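Local coordinates for 389aa long hypothetical nucleolar protein (Pyrococcus horikoshii, PDB 5ZVE), which transfers a methyl group from S-adenosyl-L-methionine to the C5 position of cytosine 72 in several tRNAs, at residues Glu34-Glu48 and Arg63-Arg75. Residues are numbered along the deposited sequence; the frame is centred on the assembly and turned at random.
Sequences EHYYIRVNTLKISRE and RSPYLPEGLYFVR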
ATOM      1  N   GLU A  34     -10.314  -6.266  -3.300  1.00 24.89           N
ATOM      2  CA  GLU A  34     -11.379  -7.217  -3.007  1.00 20.96           C
ATOM      3  C   GLU A  34     -11.026  -8.041  -1.775  1.00 20.37           C
ATOM      4  O   GLU A  34     -11.902  -8.412  -0.989  1.00 22.80           O
ATOM      5  CB  GLU A  34     -11.634  -8.132  -4.209  1.00 22.28           C
ATOM      6  CG  GLU A  34     -12.183  -7.422  -5.448  1.00 22.02           C
ATOM      7  CD  GLU A  34     -11.124  -6.661  -6.245  1.00 23.19           C
ATOM      8  OE1 GLU A  34      -9.943  -6.643  -5.841  1.00 21.43           O
ATOM      9  OE2 GLU A  34     -11.479  -6.081  -7.291  1.00 23.33           O
ATOM     10  N   HIS A  35      -9.737  -8.332  -1.622  1.00 21.68           N
ATOM     11  CA  HIS A  35      -9.237  -9.058  -0.460  1.00 20.93           C
ATOM     12  C   HIS A  35      -8.330  -8.154   0.366  1.00 21.21           C
ATOM     13  O   HIS A  35      -7.232  -7.785  -0.069  1.00 23.23           O
ATOM     14  CB  HIS A  35      -8.484 -10.324  -0.878  1.00 22.48           C
ATOM     15  CG  HIS A  35      -9.369 -11.421  -1.385  1.00 26.16           C
ATOM     16  ND1 HIS A  35      -8.888 -12.656  -1.753  1.00 23.32           N
ATOM     17  CD2 HIS A  35     -10.709 -11.457  -1.600  1.00 20.89           C
ATOM     18  CE1 HIS A  35      -9.892 -13.417  -2.159  1.00 20.31           C
ATOM     19  NE2 HIS A  35     -11.005 -12.712  -2.078  1.00 22.83           N
ATOM     20  N   TYR A  36      -8.789  -7.802   1.560  1.00 21.14           N
ATOM     21  CA  TYR A  36      -8.064  -6.868   2.412  1.00 23.67           C
ATOM     22  C   TYR A  36      -7.179  -7.631   3.388  1.00 23.33           C
ATOM     23  O   TYR A  36      -7.676  -8.265   4.329  1.00 21.56           O
ATOM     24  CB  TYR A  36      -9.040  -5.960   3.162  1.00 18.24           C
ATOM     25  CG  TYR A  36      -8.375  -4.862   3.955  1.00 24.23           C
ATOM     26  CD1 TYR A  36      -7.631  -3.874   3.319  1.00 24.79           C
ATOM     27  CD2 TYR A  36      -8.491  -4.808   5.335  1.00 27.05           C
ATOM     28  CE1 TYR A  36      -7.024  -2.863   4.039  1.00 22.40           C
ATOM     29  CE2 TYR A  36      -7.883  -3.801   6.065  1.00 26.75           C
ATOM     30  CZ  TYR A  36      -7.152  -2.834   5.412  1.00 24.92           C
ATOM     31  OH  TYR A  36      -6.550  -1.833   6.136  1.00 38.70           O
ATOM     32  N   TYR A  37      -5.870  -7.567   3.157  1.00 20.34           N
ATOM     33  CA  TYR A  37      -4.912  -8.406   3.878  1.00 20.95           C
ATOM     34  C   TYR A  37      -4.313  -7.715   5.103  1.00 22.06           C
ATOM     35  O   TYR A  37      -4.170  -6.492   5.146  1.00 20.64           O
ATOM     36  CB  TYR A  37      -3.779  -8.841   2.945  1.00 15.59           C
ATOM     37  CG  TYR A  37      -4.048 -10.114   2.169  1.00 18.04           C
ATOM     38  CD1 TYR A  37      -4.702 -10.082   0.943  1.00 18.84           C
ATOM     39  CD2 TYR A  37      -3.638 -11.346   2.660  1.00 17.52           C
ATOM     40  CE1 TYR A  37      -4.947 -11.246   0.230  1.00 19.40           C
ATOM     41  CE2 TYR A  37      -3.878 -12.516   1.954  1.00 18.40           C
ATOM     42  CZ  TYR A  37      -4.529 -12.459   0.742  1.00 18.83           C
ATOM     43  OH  TYR A  37      -4.768 -13.620   0.043  1.00 19.02           O
ATOM     44  N   ILE A  38      -3.976  -8.516   6.104  1.00 19.05           N
ATOM     45  CA  ILE A  38      -3.213  -8.050   7.251  1.00 19.01           C
ATOM     46  C   ILE A  38      -2.089  -9.035   7.517  1.00 22.58           C
ATOM     47  O   ILE A  38      -2.186 -10.206   7.146  1.00 20.05           O
ATOM     48  CB  ILE A  38      -4.078  -7.917   8.514  1.00 19.88           C
ATOM     49  CG1 ILE A  38      -4.595  -9.298   8.948  1.00 20.48           C
ATOM     50  CG2 ILE A  38      -5.224  -6.949   8.275  1.00 17.39           C
ATOM     51  CD1 ILE A  38      -5.420  -9.285  10.215  1.00 19.64           C
ATOM     52  N   ARG A  39      -1.020  -8.570   8.151  1.00 24.88           N
ATOM     53  CA  ARG A  39       0.044  -9.484   8.531  1.00 27.34           C
ATOM     54  C   ARG A  39      -0.078  -9.874   9.991  1.00 22.09           C
ATOM     55  O   ARG A  39      -0.166  -9.020  10.863  1.00 24.87           O
ATOM     56  CB  ARG A  39       1.424  -8.873   8.271  1.00 25.46           C
ATOM     57  CG  ARG A  39       2.565  -9.849   8.546  1.00 23.94           C
ATOM     58  CD  ARG A  39       3.937  -9.234   8.324  1.00 21.55           C
ATOM     59  NE  ARG A  39       4.361  -8.373   9.427  1.00 23.56           N
ATOM     60  CZ  ARG A  39       4.551  -7.060   9.337  1.00 25.03           C
ATOM     61  NH1 ARG A  39       4.372  -6.436   8.180  1.00 24.12           N
ATOM     62  NH2 ARG A  39       4.934  -6.372  10.405  1.00 23.67           N
ATOM     63  N   VAL A  40      -0.090 -11.173  10.255  1.00 24.67           N
ATOM     64  CA  VAL A  40      -0.031 -11.654  11.626  1.00 27.90           C
ATOM     65  C   VAL A  40       1.358 -11.402  12.190  1.00 25.36           C
ATOM     66  O   VAL A  40       2.352 -11.864  11.632  1.00 21.76           O
ATOM     67  CB  VAL A  40      -0.353 -13.158  11.725  1.00 25.05           C
ATOM     68  CG1 VAL A  40      -0.339 -13.602  13.172  1.00 22.20           C
ATOM     69  CG2 VAL A  40      -1.687 -13.461  11.069  1.00 15.97           C
ATOM     70  N   ASN A  41       1.428 -10.667  13.294  1.00 25.85           N
ATOM     71  CA  ASN A  41       2.705 -10.419  13.941  1.00 23.78           C
ATOM     72  C   ASN A  41       3.101 -11.611  14.795  1.00 27.34           C
ATOM     73  O   ASN A  41       2.799 -11.665  15.985  1.00 24.51           O
ATOM     74  CB  ASN A  41       2.656  -9.149  14.791  1.00 25.17           C
ATOM     75  CG  ASN A  41       3.977  -8.861  15.481  1.00 26.10           C
ATOM     76  OD1 ASN A  41       5.006  -9.429  15.127  1.00 24.80           O
ATOM     77  ND2 ASN A  41       3.952  -7.974  16.465  1.00 31.04           N
ATOM     78  N   THR A  42       3.792 -12.561  14.177  1.00 28.32           N
ATOM     79  CA  THR A  42       4.218 -13.775  14.857  1.00 23.13           C
ATOM     80  C   THR A  42       5.234 -13.532  15.978  1.00 27.64           C
ATOM     81  O   THR A  42       5.651 -14.469  16.651  1.00 31.14           O
ATOM     82  CB  THR A  42       4.815 -14.770  13.855  1.00 29.33           C
ATOM     83  OG1 THR A  42       5.821 -14.109  13.072  1.00 29.40           O
ATOM     84  CG2 THR A  42       3.731 -15.296  12.927  1.00 26.06           C
ATOM     85  N   LEU A  43       5.632 -12.281  16.180  1.00 30.55           N
ATOM     86  CA  LEU A  43       6.452 -11.931  17.332  1.00 29.58           C
ATOM     87  C   LEU A  43       5.623 -11.961  18.606  1.00 30.12           C
ATOM     88  O   LEU A  43       6.153 -12.184  19.694  1.00 31.67           O
ATOM     89  CB  LEU A  43       7.087 -10.547  17.162  1.00 24.87           C
ATOM     90  CG  LEU A  43       8.207 -10.375  16.138  1.00 24.76           C
ATOM     91  CD1 LEU A  43       8.735  -8.959  16.198  1.00 29.04           C
ATOM     92  CD2 LEU A  43       9.331 -11.366  16.399  1.00 31.91           C
ATOM     93  N   LYS A  44       4.318 -11.739  18.463  1.00 30.51           N
ATOM     94  CA  LYS A  44       3.428 -11.624  19.616  1.00 30.55           C
ATOM     95  C   LYS A  44       2.325 -12.674  19.680  1.00 29.35           C
ATOM     96  O   LYS A  44       1.810 -12.971  20.757  1.00 26.85           O
ATOM     97  CB  LYS A  44       2.784 -10.239  19.636  1.00 29.30           C
ATOM     98  CG  LYS A  44       3.765  -9.110  19.834  1.00 30.06           C
ATOM     99  CD  LYS A  44       3.056  -7.904  20.403  1.00 32.92           C
ATOM    100  CE  LYS A  44       4.000  -7.070  21.237  1.00 34.55           C
ATOM    101  NZ  LYS A  44       3.246  -6.265  22.232  1.00 40.43           N
ATOM    102  N   ILE A  45       1.947 -13.226  18.536  1.00 26.60           N
ATOM    103  CA  ILE A  45       0.800 -14.117  18.489  1.00 21.85           C
ATOM    104  C   ILE A  45       0.901 -15.027  17.273  1.00 25.74           C
ATOM    105  O   ILE A  45       1.574 -14.692  16.300  1.00 25.66           O
ATOM    106  CB  ILE A  45      -0.528 -13.300  18.455  1.00 25.48           C
ATOM    107  CG1 ILE A  45      -1.739 -14.178  18.784  1.00 25.77           C
ATOM    108  CG2 ILE A  45      -0.697 -12.579  17.116  1.00 23.44           C
ATOM    109  CD1 ILE A  45      -3.024 -13.394  18.971  1.00 24.04           C
ATOM    110  N   SER A  46       0.244 -16.180  17.333  1.00 23.20           N
ATOM    111  CA  SER A  46       0.185 -17.083  16.194  1.00 21.33           C
ATOM    112  C   SER A  46      -1.025 -16.723  15.348  1.00 23.58           C
ATOM    113  O   SER A  46      -1.908 -16.004  15.802  1.00 23.19           O
ATOM    114  CB  SER A  46       0.093 -18.538  16.648  1.00 24.01           C
ATOM    115  OG  SER A  46      -1.211 -18.830  17.124  1.00 24.74           O
ATOM    116  N   ARG A  47      -1.061 -17.226  14.120  1.00 23.84           N
ATOM    117  CA  ARG A  47      -2.166 -16.947  13.209  1.00 25.31           C
ATOM    118  C   ARG A  47      -3.527 -17.406  13.764  1.00 28.82           C
ATOM    119  O   ARG A  47      -4.498 -16.647  13.767  1.00 27.08           O
ATOM    120  CB  ARG A  47      -1.896 -17.616  11.861  1.00 23.83           C
ATOM    121  CG  ARG A  47      -2.840 -17.217  10.746  1.00 22.96           C
ATOM    122  CD  ARG A  47      -2.845 -18.300   9.687  1.00 32.74           C
ATOM    123  NE  ARG A  47      -2.654 -17.798   8.335  1.00 26.79           N
ATOM    124  CZ  ARG A  47      -2.414 -18.579   7.288  1.00 27.59           C
ATOM    125  NH1 ARG A  47      -2.337 -19.896   7.446  1.00 25.10           N
ATOM    126  NH2 ARG A  47      -2.250 -18.049   6.084  1.00 22.84           N
ATOM    127  N   GLU A  48      -3.602 -18.645  14.234  1.00 26.53           N
ATOM    128  CA  GLU A  48      -4.887 -19.188  14.659  1.00 27.59           C
ATOM    129  C   GLU A  48      -5.410 -18.485  15.904  1.00 24.90           C
ATOM    130  O   GLU A  48      -6.606 -18.228  16.020  1.00 23.36           O
ATOM    131  CB  GLU A  48      -4.786 -20.692  14.899  1.00 33.19           C
ATOM    132  CG  GLU A  48      -4.354 -21.463  13.662  1.00 36.24           C
ATOM    133  CD  GLU A  48      -5.183 -21.110  12.438  1.00 35.35           C
ATOM    134  OE1 GLU A  48      -6.421 -21.223  12.504  1.00 40.72           O
ATOM    135  OE2 GLU A  48      -4.600 -20.701  11.411  1.00 40.09           O
ATOM    136  N   ARG A  63      -7.764 -17.347   5.859  1.00 24.38           N
ATOM    137  CA  ARG A  63      -6.342 -17.686   5.844  1.00 21.70           C
ATOM    138  C   ARG A  63      -5.766 -17.725   4.429  1.00 21.26           C
ATOM    139  O   ARG A  63      -6.430 -18.144   3.485  1.00 21.98           O
ATOM    140  CB  ARG A  63      -6.115 -19.036   6.529  1.00 27.06           C
ATOM    141  CG  ARG A  63      -6.127 -18.973   8.052  1.00 27.14           C
ATOM    142  CD  ARG A  63      -6.220 -20.361   8.659  1.00 30.48           C
ATOM    143  NE  ARG A  63      -7.558 -20.905   8.490  1.00 37.34           N
ATOM    144  CZ  ARG A  63      -8.432 -21.079   9.472  1.00 27.91           C
ATOM    145  NH1 ARG A  63      -8.111 -20.786  10.722  1.00 31.95           N
ATOM    146  NH2 ARG A  63      -9.626 -21.571   9.198  1.00 33.75           N
ATOM    147  N   SER A  64      -4.520 -17.297   4.276  1.00 22.10           N
ATOM    148  CA  SER A  64      -3.840 -17.470   3.003  1.00 19.74           C
ATOM    149  C   SER A  64      -3.102 -18.806   3.002  1.00 20.45           C
ATOM    150  O   SER A  64      -2.419 -19.140   3.968  1.00 19.05           O
ATOM    151  CB  SER A  64      -2.877 -16.311   2.733  1.00 20.03           C
ATOM    152  OG  SER A  64      -1.928 -16.655   1.739  1.00 20.48           O
ATOM    153  N   PRO A  65      -3.266 -19.590   1.925  1.00 21.10           N
ATOM    154  CA  PRO A  65      -2.552 -20.861   1.763  1.00 20.22           C
ATOM    155  C   PRO A  65      -1.115 -20.674   1.271  1.00 21.08           C
ATOM    156  O   PRO A  65      -0.360 -21.641   1.208  1.00 24.48           O
ATOM    157  CB  PRO A  65      -3.401 -21.603   0.729  1.00 20.22           C
ATOM    158  CG  PRO A  65      -4.002 -20.514  -0.099  1.00 19.98           C
ATOM    159  CD  PRO A  65      -4.235 -19.355   0.838  1.00 21.49           C
ATOM    160  N   TYR A  66      -0.750 -19.444   0.925  1.00 20.68           N
ATOM    161  CA  TYR A  66       0.597 -19.145   0.443  1.00 20.13           C
ATOM    162  C   TYR A  66       1.459 -18.453   1.503  1.00 21.69           C
ATOM    163  O   TYR A  66       2.667 -18.665   1.574  1.00 23.60           O
ATOM    164  CB  TYR A  66       0.534 -18.272  -0.804  1.00 20.70           C
ATOM    165  CG  TYR A  66       0.033 -18.966  -2.049  1.00 24.45           C
ATOM    166  CD1 TYR A  66       0.762 -19.994  -2.633  1.00 25.32           C
ATOM    167  CD2 TYR A  66      -1.140 -18.557  -2.675  1.00 22.25           C
ATOM    168  CE1 TYR A  66       0.321 -20.623  -3.785  1.00 26.08           C
ATOM    169  CE2 TYR A  66      -1.588 -19.177  -3.830  1.00 20.88           C
ATOM    170  CZ  TYR A  66      -0.851 -20.207  -4.380  1.00 24.14           C
ATOM    171  OH  TYR A  66      -1.277 -20.833  -5.529  1.00 26.78           O
ATOM    172  N   LEU A  67       0.829 -17.615   2.316  1.00 22.81           N
ATOM    173  CA  LEU A  67       1.525 -16.921   3.394  1.00 20.48           C
ATOM    174  C   LEU A  67       0.956 -17.328   4.743  1.00 25.13           C
ATOM    175  O   LEU A  67      -0.134 -16.884   5.113  1.00 22.89           O
ATOM    176  CB  LEU A  67       1.417 -15.406   3.235  1.00 23.73           C
ATOM    177  CG  LEU A  67       2.143 -14.719   2.082  1.00 25.91           C
ATOM    178  CD1 LEU A  67       1.689 -13.294   2.039  1.00 30.52           C
ATOM    179  CD2 LEU A  67       3.640 -14.781   2.282  1.00 21.22           C
ATOM    180  N   PRO A  68       1.688 -18.174   5.483  1.00 26.41           N
ATOM    181  CA  PRO A  68       1.254 -18.594   6.821  1.00 29.07           C
ATOM    182  C   PRO A  68       1.022 -17.412   7.766  1.00 25.16           C
ATOM    183  O   PRO A  68       0.334 -17.570   8.770  1.00 24.82           O
ATOM    184  CB  PRO A  68       2.408 -19.484   7.315  1.00 24.04           C
ATOM    185  CG  PRO A  68       3.538 -19.249   6.373  1.00 31.39           C
ATOM    186  CD  PRO A  68       2.943 -18.826   5.074  1.00 29.92           C
ATOM    187  N   GLU A  69       1.574 -16.246   7.450  1.00 21.46           N
ATOM    188  CA  GLU A  69       1.312 -15.069   8.271  1.00 21.81           C
ATOM    189  C   GLU A  69       0.228 -14.183   7.658  1.00 22.67           C
ATOM    190  O   GLU A  69      -0.019 -13.074   8.137  1.00 24.94           O
ATOM    191  CB  GLU A  69       2.595 -14.259   8.489  1.00 24.84           C
ATOM    192  CG  GLU A  69       3.191 -13.641   7.225  1.00 26.93           C
ATOM    193  CD  GLU A  69       4.145 -14.578   6.507  1.00 27.64           C
ATOM    194  OE1 GLU A  69       3.724 -15.693   6.130  1.00 27.24           O
ATOM    195  OE2 GLU A  69       5.318 -14.193   6.319  1.00 26.70           O
ATOM    196  N   GLY A  70      -0.426 -14.662   6.603  1.00 22.00           N
ATOM    197  CA  GLY A  70      -1.426 -13.859   5.918  1.00 22.05           C
ATOM    198  C   GLY A  70      -2.877 -14.136   6.291  1.00 21.09           C
ATOM    199  O   GLY A  70      -3.319 -15.283   6.295  1.00 21.30           O
ATOM    200  N   LEU A  71      -3.623 -13.073   6.581  1.00 17.90           N
ATOM    201  CA  LEU A  71      -5.069 -13.155   6.769  1.00 19.20           C
ATOM    202  C   LEU A  71      -5.718 -12.080   5.932  1.00 21.08           C
ATOM    203  O   LEU A  71      -5.165 -10.991   5.796  1.00 20.06           O
ATOM    204  CB  LEU A  71      -5.468 -12.976   8.235  1.00 19.20           C
ATOM    205  CG  LEU A  71      -5.219 -14.120   9.218  1.00 21.10           C
ATOM    206  CD1 LEU A  71      -5.525 -13.669  10.627  1.00 19.44           C
ATOM    207  CD2 LEU A  71      -6.052 -15.321   8.851  1.00 19.19           C
ATOM    208  N   TYR A  72      -6.890 -12.361   5.374  1.00 21.05           N
ATOM    209  CA  TYR A  72      -7.572 -11.334   4.605  1.00 20.48           C
ATOM    210  C   TYR A  72      -9.069 -11.300   4.876  1.00 23.90           C
ATOM    211  O   TYR A  72      -9.666 -12.286   5.314  1.00 23.51           O
ATOM    212  CB  TYR A  72      -7.296 -11.512   3.101  1.00 22.08           C
ATOM    213  CG  TYR A  72      -7.926 -12.733   2.474  1.00 22.68           C
ATOM    214  CD1 TYR A  72      -9.215 -12.680   1.956  1.00 22.91           C
ATOM    215  CD2 TYR A  72      -7.230 -13.936   2.386  1.00 23.24           C
ATOM    216  CE1 TYR A  72      -9.799 -13.791   1.380  1.00 31.76           C
ATOM    217  CE2 TYR A  72      -7.809 -15.055   1.811  1.00 25.32           C
ATOM    218  CZ  TYR A  72      -9.095 -14.975   1.311  1.00 27.00           C
ATOM    219  OH  TYR A  72      -9.688 -16.075   0.737  1.00 33.19           O
ATOM    220  N   PHE A  73      -9.661 -10.140   4.626  1.00 23.78           N
ATOM    221  CA  PHE A  73     -11.091  -9.956   4.784  1.00 19.87           C
ATOM    222  C   PHE A  73     -11.706  -9.690   3.426  1.00 19.77           C
ATOM    223  O   PHE A  73     -11.127  -8.981   2.601  1.00 19.97           O
ATOM    224  CB  PHE A  73     -11.395  -8.803   5.743  1.00 23.22           C
ATOM    225  CG  PHE A  73     -10.737  -8.940   7.087  1.00 27.01           C
ATOM    226  CD1 PHE A  73      -9.433  -8.522   7.286  1.00 20.37           C
ATOM    227  CD2 PHE A  73     -11.428  -9.498   8.154  1.00 26.49           C
ATOM    228  CE1 PHE A  73      -8.829  -8.653   8.523  1.00 22.80           C
ATOM    229  CE2 PHE A  73     -10.832  -9.630   9.391  1.00 23.92           C
ATOM    230  CZ  PHE A  73      -9.529  -9.210   9.577  1.00 25.48           C
ATOM    231  N   VAL A  74     -12.864 -10.283   3.178  1.00 16.65           N
ATOM    232  CA  VAL A  74     -13.520 -10.097   1.898  1.00 20.39           C
ATOM    233  C   VAL A  74     -14.245  -8.754   1.907  1.00 21.22           C
ATOM    234  O   VAL A  74     -14.948  -8.413   2.862  1.00 28.34           O
ATOM    235  CB  VAL A  74     -14.504 -11.240   1.587  1.00 26.47           C
ATOM    236  CG1 VAL A  74     -15.212 -10.983   0.270  1.00 25.15           C
ATOM    237  CG2 VAL A  74     -13.762 -12.573   1.532  1.00 23.39           C
ATOM    238  N   ARG A  75     -14.081  -8.008   0.824  1.00 24.41           N
ATOM    239  CA  ARG A  75     -14.673  -6.687   0.689  1.00 23.18           C
ATOM    240  C   ARG A  75     -16.170  -6.777   0.398  1.00 25.07           C
ATOM    241  O   ARG A  75     -16.628  -7.717  -0.245  1.00 25.38           O
ATOM    242  CB  ARG A  75     -13.944  -5.920  -0.416  1.00 23.55           C
ATOM    243  CG  ARG A  75     -14.551  -4.590  -0.788  1.00 26.90           C
ATOM    244  CD  ARG A  75     -15.129  -4.668  -2.186  1.00 24.52           C
ATOM    245  NE  ARG A  75     -14.216  -4.150  -3.189  1.00 21.31           N
ATOM    246  CZ  ARG A  75     -14.341  -4.355  -4.497  1.00 24.63           C
ATOM    247  NH1 ARG A  75     -15.338  -5.092  -4.965  1.00 16.82           N
ATOM    248  NH2 ARG A  75     -13.465  -3.819  -5.336  1.00 20.79           N
TER
HETATM  249  O   HOH W   1      -3.292 -15.670  -0.510  1.00 23.13           O
HETATM  250  O   HOH W   2      -0.726 -20.688   4.899  1.00 27.92           O
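Gly70 O is gripped from both segments: Arg47 NH2 reaches it at 3.0 Å, in the carbonyl plane and on a lone pair, while the backbone N of Ser64 donates to it as well. Arg47 gets there from the first turn of helix 47-56: CG anti to the backbone N (chi1 -170°) starts the chain toward the loop before strand 70-74, and a bend at chi3 lays the guanidinium among its carbonyls. Pro68 O sits over one face of the guanidinium and Arg63 CB over the opposite one. Next door, Glu48 OE1 forms a salt bridge with Arg63 NH1. Strands 35-40 and 70-74 pair antiparallel as the two central strands, both from the ferredoxin-like region, of a four-stranded sheet that strand 179-181 completes; in the ladder Tyr36 N gives Phe73 O a nearly straight bond of 2.8 Å. One sheet face carries an aromatic cluster. The His35 and Tyr72 rings make an offset stack, centroids 4.2 Å apart and planes at 14°, and Tyr72 CB stands 3.4 Å from the Tyr37 ring centroid in a CH-pi contact. A water 2.6 Å from Tyr37 OH also bonds Ser64 OG; replacing this tyrosine with an alanine would probably leave that water without one of its anchors and uncover Tyr72 CB. On the other face Ile38 CD1 meets the edge of the Phe73 ring, 3.9 Å from CE1, and Leu71 CD1 packs on Val40 CG2. The Arg39 guanidinium hydrogen-bonds to Gln182, Thr213 and Gln217, the last two on helix 210-218, about 7 Å from bound S-adenosyl-L-homocysteine at the side chain's nearest approach.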